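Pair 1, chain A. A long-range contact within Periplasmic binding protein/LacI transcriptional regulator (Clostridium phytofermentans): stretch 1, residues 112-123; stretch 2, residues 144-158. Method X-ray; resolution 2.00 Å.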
# COMPACT_ATOMS: atom_id res chain seq x y z
N ASP A 112 -5.91 -8.04 0.23
CA ASP A 112 -5.92 -8.53 1.62
C ASP A 112 -4.50 -8.28 2.18
O ASP A 112 -3.53 -9.06 1.90
CB ASP A 112 -6.35 -10.01 1.66
CG ASP A 112 -6.66 -10.52 3.09
OD1 ASP A 112 -6.28 -9.88 4.09
OD2 ASP A 112 -7.28 -11.59 3.24
N ASN A 113 -4.36 -7.21 2.98
CA ASN A 113 -3.00 -6.79 3.49
C ASN A 113 -2.55 -7.61 4.67
O ASN A 113 -1.34 -7.96 4.85
CB ASN A 113 -2.88 -5.26 3.66
CG ASN A 113 -2.91 -4.55 2.29
OD1 ASN A 113 -1.92 -4.62 1.56
ND2 ASN A 113 -4.04 -4.02 1.88
N ILE A 114 -3.56 -8.09 5.39
CA ILE A 114 -3.30 -8.97 6.51
C ILE A 114 -2.74 -10.24 5.94
O ILE A 114 -1.66 -10.68 6.34
CB ILE A 114 -4.49 -9.18 7.44
CG1 ILE A 114 -4.86 -7.86 8.12
CG2 ILE A 114 -4.05 -10.09 8.64
CD1 ILE A 114 -6.27 -7.79 8.75
N GLN A 115 -3.41 -10.85 5.02
CA GLN A 115 -2.83 -12.08 4.44
C GLN A 115 -1.53 -11.88 3.73
O GLN A 115 -0.67 -12.72 3.81
CB GLN A 115 -3.82 -12.81 3.55
CG GLN A 115 -4.91 -13.62 4.32
CD GLN A 115 -4.41 -14.87 5.04
OE1 GLN A 115 -3.44 -15.53 4.63
NE2 GLN A 115 -5.10 -15.21 6.13
N ALA A 116 -1.36 -10.76 3.01
CA ALA A 116 0.01 -10.43 2.54
C ALA A 116 1.13 -10.44 3.64
O ALA A 116 2.14 -11.10 3.42
CB ALA A 116 0.03 -9.16 1.74
N GLY A 117 0.97 -9.73 4.79
CA GLY A 117 1.99 -9.75 5.76
C GLY A 117 2.11 -11.13 6.39
O GLY A 117 3.18 -11.54 6.78
N ILE A 118 0.98 -11.81 6.63
CA ILE A 118 1.02 -13.21 7.05
C ILE A 118 1.85 -14.09 6.12
O ILE A 118 2.60 -14.99 6.62
CB ILE A 118 -0.45 -13.86 7.15
CG1 ILE A 118 -1.28 -13.14 8.23
CG2 ILE A 118 -0.37 -15.35 7.46
CD1 ILE A 118 -2.64 -13.78 8.49
N ARG A 119 1.74 -13.95 4.79
CA ARG A 119 2.52 -14.93 3.97
C ARG A 119 4.00 -14.55 4.03
O ARG A 119 4.88 -15.39 4.18
CB ARG A 119 2.10 -14.98 2.51
CG ARG A 119 0.73 -15.57 2.26
CD ARG A 119 0.05 -14.86 1.12
NE ARG A 119 0.01 -15.46 -0.24
CZ ARG A 119 0.58 -16.60 -0.67
NH1 ARG A 119 1.30 -17.40 0.13
NH2 ARG A 119 0.46 -16.95 -1.96
N ILE A 120 4.28 -13.27 4.02
CA ILE A 120 5.70 -12.85 4.18
C ILE A 120 6.20 -13.18 5.66
O ILE A 120 7.38 -13.58 5.84
CB ILE A 120 5.84 -11.39 3.53
CG1 ILE A 120 6.63 -11.34 2.20
CG2 ILE A 120 5.81 -10.22 4.52
CD1 ILE A 120 7.99 -11.93 2.17
N GLY A 121 5.31 -13.11 6.68
CA GLY A 121 5.70 -13.54 8.03
C GLY A 121 6.15 -14.98 8.04
O GLY A 121 7.12 -15.35 8.71
N ALA A 122 5.42 -15.81 7.31
CA ALA A 122 5.70 -17.26 7.31
C ALA A 122 6.97 -17.57 6.58
O ALA A 122 7.71 -18.44 7.01
CB ALA A 122 4.55 -18.11 6.79
N VAL A 123 7.27 -16.87 5.50
CA VAL A 123 8.60 -17.01 4.86
C VAL A 123 9.72 -16.65 5.88
O VAL A 123 10.71 -17.36 6.00
CB VAL A 123 8.69 -16.09 3.57
CG1 VAL A 123 10.14 -15.95 3.08
CG2 VAL A 123 7.77 -16.62 2.44
N LYS A 144 -3.95 2.42 6.78
CA LYS A 144 -4.47 1.13 7.05
C LYS A 144 -3.69 -0.01 6.37
O LYS A 144 -3.51 -1.12 7.01
CB LYS A 144 -5.94 1.12 6.64
CG LYS A 144 -6.60 -0.15 7.03
CD LYS A 144 -8.04 0.06 6.95
CE LYS A 144 -8.70 -1.10 7.64
NZ LYS A 144 -8.63 -2.22 6.69
N THR A 145 -3.13 0.25 5.18
CA THR A 145 -2.29 -0.82 4.49
C THR A 145 -0.98 -1.10 5.33
O THR A 145 -0.59 -2.26 5.51
CB THR A 145 -1.90 -0.46 3.09
OG1 THR A 145 -1.26 0.86 3.09
CG2 THR A 145 -3.08 -0.44 2.26
N ALA A 146 -0.37 -0.07 5.94
CA ALA A 146 0.82 -0.35 6.83
C ALA A 146 0.44 -1.19 8.04
O ALA A 146 1.17 -2.10 8.41
CB ALA A 146 1.49 0.94 7.38
N MET A 147 -0.65 -0.78 8.71
CA MET A 147 -1.17 -1.48 9.87
C MET A 147 -1.48 -2.89 9.58
O MET A 147 -1.22 -3.72 10.41
CB MET A 147 -2.44 -0.80 10.45
CG MET A 147 -2.40 0.80 10.54
SD MET A 147 -3.86 1.80 11.12
CE MET A 147 -4.57 0.59 12.20
N ASP A 148 -2.17 -3.18 8.47
CA ASP A 148 -2.63 -4.55 8.17
C ASP A 148 -1.42 -5.45 7.86
O ASP A 148 -1.33 -6.56 8.28
CB ASP A 148 -3.65 -4.60 6.99
CG ASP A 148 -5.07 -4.10 7.36
OD1 ASP A 148 -5.33 -3.74 8.52
OD2 ASP A 148 -5.95 -4.02 6.47
N ARG A 149 -0.46 -4.92 7.13
CA ARG A 149 0.82 -5.58 6.80
C ARG A 149 1.68 -5.97 7.99
O ARG A 149 2.20 -7.12 8.03
CB ARG A 149 1.59 -4.71 5.82
CG ARG A 149 0.93 -4.83 4.40
CD ARG A 149 1.62 -4.03 3.36
NE ARG A 149 0.68 -3.75 2.28
CZ ARG A 149 0.93 -2.86 1.32
NH1 ARG A 149 2.13 -2.19 1.26
NH2 ARG A 149 -0.02 -2.62 0.43
N GLU A 150 1.80 -5.06 8.97
CA GLU A 150 2.61 -5.29 10.14
C GLU A 150 1.89 -6.32 11.08
O GLU A 150 2.53 -7.16 11.66
CB GLU A 150 2.87 -3.96 10.88
CG GLU A 150 3.54 -4.13 12.24
CD GLU A 150 3.70 -2.79 12.87
OE1 GLU A 150 3.90 -1.83 12.09
OE2 GLU A 150 3.59 -2.65 14.09
N GLU A 151 0.58 -6.20 11.20
CA GLU A 151 -0.28 -7.19 11.92
C GLU A 151 -0.22 -8.55 11.33
O GLU A 151 0.08 -9.56 12.04
CB GLU A 151 -1.74 -6.70 11.88
CG GLU A 151 -2.75 -7.59 12.62
CD GLU A 151 -4.22 -7.22 12.28
OE1 GLU A 151 -4.49 -5.99 11.98
OE2 GLU A 151 -5.11 -8.13 12.34
N GLY A 152 -0.44 -8.61 10.01
CA GLY A 152 -0.15 -9.84 9.23
C GLY A 152 1.17 -10.42 9.50
O GLY A 152 1.28 -11.58 9.84
N LEU A 153 2.23 -9.62 9.29
CA LEU A 153 3.58 -10.06 9.56
C LEU A 153 3.80 -10.83 10.88
O LEU A 153 4.41 -11.87 10.87
CB LEU A 153 4.52 -8.85 9.54
CG LEU A 153 6.07 -9.10 9.71
CD1 LEU A 153 6.65 -9.95 8.58
CD2 LEU A 153 6.80 -7.76 9.79
N LYS A 154 3.35 -10.24 12.00
CA LYS A 154 3.48 -10.72 13.32
C LYS A 154 2.66 -11.99 13.52
O LYS A 154 3.15 -12.98 14.02
CB LYS A 154 3.02 -9.64 14.31
CG LYS A 154 3.89 -8.46 14.35
CD LYS A 154 3.47 -7.49 15.46
CE LYS A 154 4.46 -6.28 15.46
NZ LYS A 154 3.85 -5.00 15.95
N ILE A 155 1.42 -12.00 13.06
CA ILE A 155 0.67 -13.25 12.91
C ILE A 155 1.39 -14.35 12.16
O ILE A 155 1.51 -15.49 12.67
CB ILE A 155 -0.74 -13.03 12.29
CG1 ILE A 155 -1.58 -12.03 13.16
CG2 ILE A 155 -1.47 -14.39 12.17
CD1 ILE A 155 -2.84 -11.44 12.39
N GLY A 156 1.90 -14.08 10.98
CA GLY A 156 2.59 -15.19 10.29
C GLY A 156 3.89 -15.61 11.01
O GLY A 156 4.45 -16.70 10.68
N LEU A 157 4.38 -14.82 11.97
CA LEU A 157 5.65 -15.21 12.69
C LEU A 157 5.37 -16.09 13.91
O LEU A 157 6.28 -16.79 14.39
CB LEU A 157 6.51 -14.01 13.08
CG LEU A 157 7.37 -13.33 11.98
CD1 LEU A 157 7.65 -11.81 12.23
CD2 LEU A 157 8.66 -14.06 11.73
N SER A 158 4.10 -16.07 14.40
CA SER A 158 3.65 -16.96 15.51
C SER A 158 4.46 -16.62 16.75
O SER A 158 4.57 -15.43 17.13
CB SER A 158 4.01 -18.41 15.22
OG SER A 158 3.09 -19.04 14.39
O HOH W 1 -5.95 -5.94 4.69
O HOH W 2 -5.67 -2.74 4.17

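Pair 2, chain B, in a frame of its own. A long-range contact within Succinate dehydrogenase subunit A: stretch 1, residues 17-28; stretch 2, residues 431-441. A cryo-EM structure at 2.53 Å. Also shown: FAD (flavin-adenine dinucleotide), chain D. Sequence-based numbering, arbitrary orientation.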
# COMPACT_ATOMS: atom_id res chain seq x y z
N GLY B 17 -0.36 5.31 14.04
CA GLY B 17 -0.40 6.05 12.80
C GLY B 17 0.78 7.00 12.81
O GLY B 17 1.74 6.76 13.55
N GLY B 18 0.72 8.08 12.04
CA GLY B 18 1.81 9.04 12.08
C GLY B 18 1.99 9.62 13.47
O GLY B 18 3.10 9.62 14.02
N ALA B 19 0.89 10.09 14.07
CA ALA B 19 0.97 10.73 15.38
C ALA B 19 1.44 9.75 16.44
O ALA B 19 2.35 10.04 17.23
CB ALA B 19 -0.38 11.32 15.75
N GLY B 20 0.84 8.56 16.47
CA GLY B 20 1.19 7.58 17.49
C GLY B 20 2.63 7.10 17.37
O GLY B 20 3.34 7.01 18.37
N LEU B 21 3.07 6.80 16.15
CA LEU B 21 4.44 6.32 15.98
C LEU B 21 5.46 7.41 16.29
O LEU B 21 6.50 7.13 16.89
CB LEU B 21 4.63 5.76 14.57
CG LEU B 21 3.83 4.48 14.31
CD1 LEU B 21 4.22 3.86 12.98
CD2 LEU B 21 4.04 3.49 15.44
N ARG B 22 5.18 8.65 15.89
CA ARG B 22 6.09 9.74 16.23
C ARG B 22 6.17 9.94 17.74
O ARG B 22 7.26 10.17 18.29
CB ARG B 22 5.65 11.03 15.53
CG ARG B 22 6.72 12.10 15.45
CD ARG B 22 8.03 11.52 14.96
NE ARG B 22 9.14 12.46 15.09
CZ ARG B 22 9.92 12.55 16.15
NH1 ARG B 22 10.90 13.44 16.18
NH2 ARG B 22 9.73 11.76 17.19
N ALA B 23 5.03 9.84 18.43
CA ALA B 23 5.02 9.94 19.88
C ALA B 23 5.83 8.82 20.52
O ALA B 23 6.54 9.04 21.50
CB ALA B 23 3.59 9.93 20.40
N VAL B 24 5.71 7.60 19.99
CA VAL B 24 6.46 6.47 20.52
C VAL B 24 7.96 6.71 20.37
O VAL B 24 8.75 6.48 21.30
CB VAL B 24 6.03 5.16 19.84
CG1 VAL B 24 6.92 4.02 20.27
CG2 VAL B 24 4.59 4.87 20.17
N ILE B 25 8.37 7.17 19.19
CA ILE B 25 9.79 7.45 18.95
C ILE B 25 10.30 8.51 19.92
O ILE B 25 11.36 8.36 20.53
CB ILE B 25 10.02 7.86 17.49
CG1 ILE B 25 9.68 6.71 16.55
CG2 ILE B 25 11.46 8.30 17.28
CD1 ILE B 25 9.51 7.11 15.12
N GLU B 26 9.52 9.58 20.11
CA GLU B 26 9.95 10.65 21.01
C GLU B 26 10.04 10.17 22.45
O GLU B 26 11.01 10.48 23.16
CB GLU B 26 8.99 11.83 20.89
CG GLU B 26 9.29 12.97 21.84
CD GLU B 26 10.53 13.75 21.46
OE1 GLU B 26 11.08 13.51 20.36
OE2 GLU B 26 10.96 14.61 22.25
N ALA B 27 9.05 9.40 22.91
CA ALA B 27 9.05 8.92 24.28
C ALA B 27 10.21 7.97 24.53
O ALA B 27 10.82 7.98 25.60
CB ALA B 27 7.72 8.24 24.60
N ARG B 28 10.54 7.12 23.54
CA ARG B 28 11.70 6.26 23.69
C ARG B 28 12.99 7.08 23.72
O ARG B 28 13.92 6.75 24.47
CB ARG B 28 11.76 5.24 22.55
CG ARG B 28 12.74 4.10 22.80
CD ARG B 28 14.05 4.34 22.10
NE ARG B 28 14.92 3.17 22.09
CZ ARG B 28 16.19 3.19 21.70
NH1 ARG B 28 16.74 4.33 21.30
NH2 ARG B 28 16.91 2.08 21.72
N ASP B 431 0.95 17.87 10.79
CA ASP B 431 0.37 17.93 12.14
C ASP B 431 0.70 16.65 12.89
O ASP B 431 1.08 16.68 14.06
CB ASP B 431 -1.14 18.17 12.01
CG ASP B 431 -1.93 17.97 13.32
OD1 ASP B 431 -3.08 18.45 13.36
OD2 ASP B 431 -1.47 17.35 14.29
N LEU B 432 0.55 15.51 12.22
CA LEU B 432 0.84 14.22 12.85
C LEU B 432 2.23 14.22 13.46
O LEU B 432 2.39 13.94 14.65
CB LEU B 432 0.70 13.09 11.83
CG LEU B 432 -0.66 12.89 11.19
CD1 LEU B 432 -0.72 11.56 10.46
CD2 LEU B 432 -1.77 13.00 12.23
N LEU B 433 3.24 14.58 12.67
CA LEU B 433 4.61 14.54 13.17
C LEU B 433 4.83 15.56 14.27
O LEU B 433 5.33 15.23 15.36
CB LEU B 433 5.59 14.76 12.02
CG LEU B 433 5.38 13.92 10.77
CD1 LEU B 433 6.21 14.46 9.63
CD2 LEU B 433 5.73 12.47 11.05
N VAL B 434 4.44 16.82 14.02
CA VAL B 434 4.72 17.89 14.97
C VAL B 434 4.11 17.57 16.33
O VAL B 434 4.80 17.56 17.36
CB VAL B 434 4.20 19.23 14.42
CG1 VAL B 434 4.29 20.32 15.48
CG2 VAL B 434 4.97 19.63 13.18
N PHE B 435 2.82 17.24 16.35
CA PHE B 435 2.15 17.09 17.63
C PHE B 435 2.23 15.68 18.19
O PHE B 435 2.04 15.53 19.40
CB PHE B 435 0.71 17.57 17.50
CG PHE B 435 0.60 19.04 17.27
CD1 PHE B 435 0.27 19.54 16.02
CD2 PHE B 435 0.89 19.93 18.28
CE1 PHE B 435 0.20 20.90 15.80
CE2 PHE B 435 0.82 21.29 18.07
CZ PHE B 435 0.47 21.77 16.83
N GLY B 436 2.60 14.67 17.40
CA GLY B 436 3.01 13.42 18.00
C GLY B 436 4.30 13.56 18.77
O GLY B 436 4.42 13.04 19.89
N ARG B 437 5.27 14.30 18.22
CA ARG B 437 6.48 14.58 18.98
C ARG B 437 6.17 15.39 20.23
O ARG B 437 6.68 15.08 21.32
CB ARG B 437 7.50 15.31 18.11
CG ARG B 437 8.81 15.54 18.80
CD ARG B 437 9.77 16.32 17.94
NE ARG B 437 10.80 16.96 18.75
CZ ARG B 437 10.64 18.10 19.41
NH1 ARG B 437 11.63 18.61 20.12
NH2 ARG B 437 9.48 18.74 19.35
N ARG B 438 5.32 16.41 20.10
CA ARG B 438 4.96 17.20 21.28
C ARG B 438 4.27 16.34 22.34
O ARG B 438 4.53 16.49 23.54
CB ARG B 438 4.07 18.38 20.90
CG ARG B 438 4.66 19.33 19.87
CD ARG B 438 5.87 20.07 20.39
NE ARG B 438 5.52 21.12 21.35
CZ ARG B 438 6.12 22.30 21.41
NH1 ARG B 438 7.09 22.60 20.56
NH2 ARG B 438 5.75 23.19 22.31
N ALA B 439 3.38 15.43 21.92
CA ALA B 439 2.66 14.59 22.86
C ALA B 439 3.60 13.62 23.57
O ALA B 439 3.49 13.42 24.79
CB ALA B 439 1.55 13.83 22.14
N GLY B 440 4.51 12.99 22.83
CA GLY B 440 5.49 12.12 23.47
C GLY B 440 6.35 12.86 24.47
O GLY B 440 6.59 12.36 25.58
N LEU B 441 6.79 14.06 24.12
CA LEU B 441 7.64 14.82 25.03
C LEU B 441 6.85 15.26 26.27
O LEU B 441 7.39 15.26 27.38
CB LEU B 441 8.24 16.02 24.30
CG LEU B 441 9.31 16.88 24.97
CD1 LEU B 441 10.18 17.51 23.90
CD2 LEU B 441 8.70 17.96 25.85
PA FAD D . -4.48 6.92 12.02
O1A FAD D . -3.08 6.59 11.64
O2A FAD D . -5.50 7.07 10.95
O5B FAD D . -5.00 5.75 12.97
C5B FAD D . -5.05 5.85 14.38
C4B FAD D . -4.57 4.55 15.01
O4B FAD D . -5.24 4.32 16.24
C3B FAD D . -4.85 3.32 14.17
O3B FAD D . -3.68 2.52 14.22
C2B FAD D . -5.95 2.61 14.90
O2B FAD D . -5.91 1.20 14.72
C1B FAD D . -5.66 2.97 16.33
N9A FAD D . -6.86 2.84 17.17
C8A FAD D . -8.03 3.46 16.99
N7A FAD D . -8.90 3.12 17.95
C5A FAD D . -8.29 2.25 18.76
C6A FAD D . -8.63 1.50 19.98
N6A FAD D . -9.85 1.59 20.54
N1A FAD D . -7.70 0.70 20.51
C2A FAD D . -6.47 0.59 19.98
N3A FAD D . -6.10 1.25 18.88
C4A FAD D . -6.94 2.08 18.24
N1 FAD D . -4.43 14.28 4.94
C2 FAD D . -3.55 15.00 4.22
O2 FAD D . -2.92 15.90 4.79
N3 FAD D . -3.32 14.80 2.93
C4 FAD D . -3.96 13.86 2.24
O4 FAD D . -3.73 13.69 1.04
C4X FAD D . -4.95 13.02 2.94
N5 FAD D . -5.63 12.06 2.30
C5X FAD D . -6.51 11.31 2.97
C6 FAD D . -7.20 10.31 2.30
C7 FAD D . -8.13 9.54 2.98
C7M FAD D . -8.88 8.45 2.27
C8 FAD D . -8.37 9.77 4.42
C8M FAD D . -9.37 8.93 5.15
C9 FAD D . -7.68 10.76 5.09
C9A FAD D . -6.77 11.54 4.42
N10 FAD D . -6.07 12.54 5.09
C10 FAD D . -5.15 13.30 4.37
C1' FAD D . -6.29 12.78 6.52
C2' FAD D . -5.12 12.20 7.31
O2' FAD D . -4.68 10.99 6.70
C3' FAD D . -5.51 11.85 8.74
O3' FAD D . -5.83 13.06 9.42
C4' FAD D . -4.36 11.18 9.46
O4' FAD D . -4.02 9.97 8.80
C5' FAD D . -4.68 10.85 10.90
O5' FAD D . -3.63 10.05 11.40
P FAD D . -3.58 9.52 12.91
O1P FAD D . -2.19 9.07 13.17
O2P FAD D . -4.18 10.53 13.81
O3P FAD D . -4.56 8.24 12.92

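Pairs 1 and 2 each pack two helices at a signed crossing angle close to -40° (-39° and -40°), and 14 central residues superpose with an RMSD of 0.7 Å. The axes approach to 6.2 Å in pair 1 and 7.1 Å in pair 2. Such close packing brings main chain against main chain, and the second helix supplies the same means in both: Gly A152 matches Gly B436, and Gly A156 matches Gly B440. A CB on any of these four glycines would point toward the partner helix and clash with a carbonyl oxygen, that of Ile A114, Ala B19, Ile A118 or Ala B23, respectively.

The absence of side chains lets CA-H...O contacts form at matched positions. Ile A114 CA lies 3.6 Å from Asp A148 O, as Ala B19 CA does from Leu B432 O. The return contacts, Gly A152 CA to Ile A114 O at 3.4 Å and Gly B436 CA to Ala B19 O at 3.5 Å, are equally alike, and Ile A118 CA to Gly A152 O and Ala B23 CA to Gly B436 O both measure 3.2 Å.

The first helices differ more. In pair 1, Gly A117 and Gly A121 also face the partner, so the bare surface is two-sided; Gly A117 CA approaches Arg A149 O to 3.5 Å, and Gly A121 CA approaches Leu A153 O to 3.5 Å. Their counterparts in pair 2 are Arg B22 and Glu B26, whose CA-to-CB bonds point toward the second helix and whose side chains extend mainly across its axis. Arg B22 CG packs 3.4 Å from Leu B433 O, and Glu B26 CG lies 3.4 Å from Arg B437 O. Glu B26 OE1 also forms a long salt bridge with Arg B437 NE, at 3.8 Å, but sits well out of the guanidinium plane, so the attraction is one of charge without a directed N-H.

Flanking positions reverse this pattern of bulk. Ile A114 and Ile A118 correspond to Ala B19 and Ala B23; Ile A114 fits as a knob among Asp A148, Glu A151, Gly A152 and Ile A155, whereas Ala B19 CB reaches Leu B432 CD2 at 4.1 Å.

Near the start of the first helix, Asn A113 OD1 accepts hydrogen bonds from Arg A149 NE (2.8 Å) and NH2 (3.0 Å), and two waters link Asn A113 to Asp A148. Pair 2 places Gly B18 there, with its CA 3.9 Å from Leu B432 CD1.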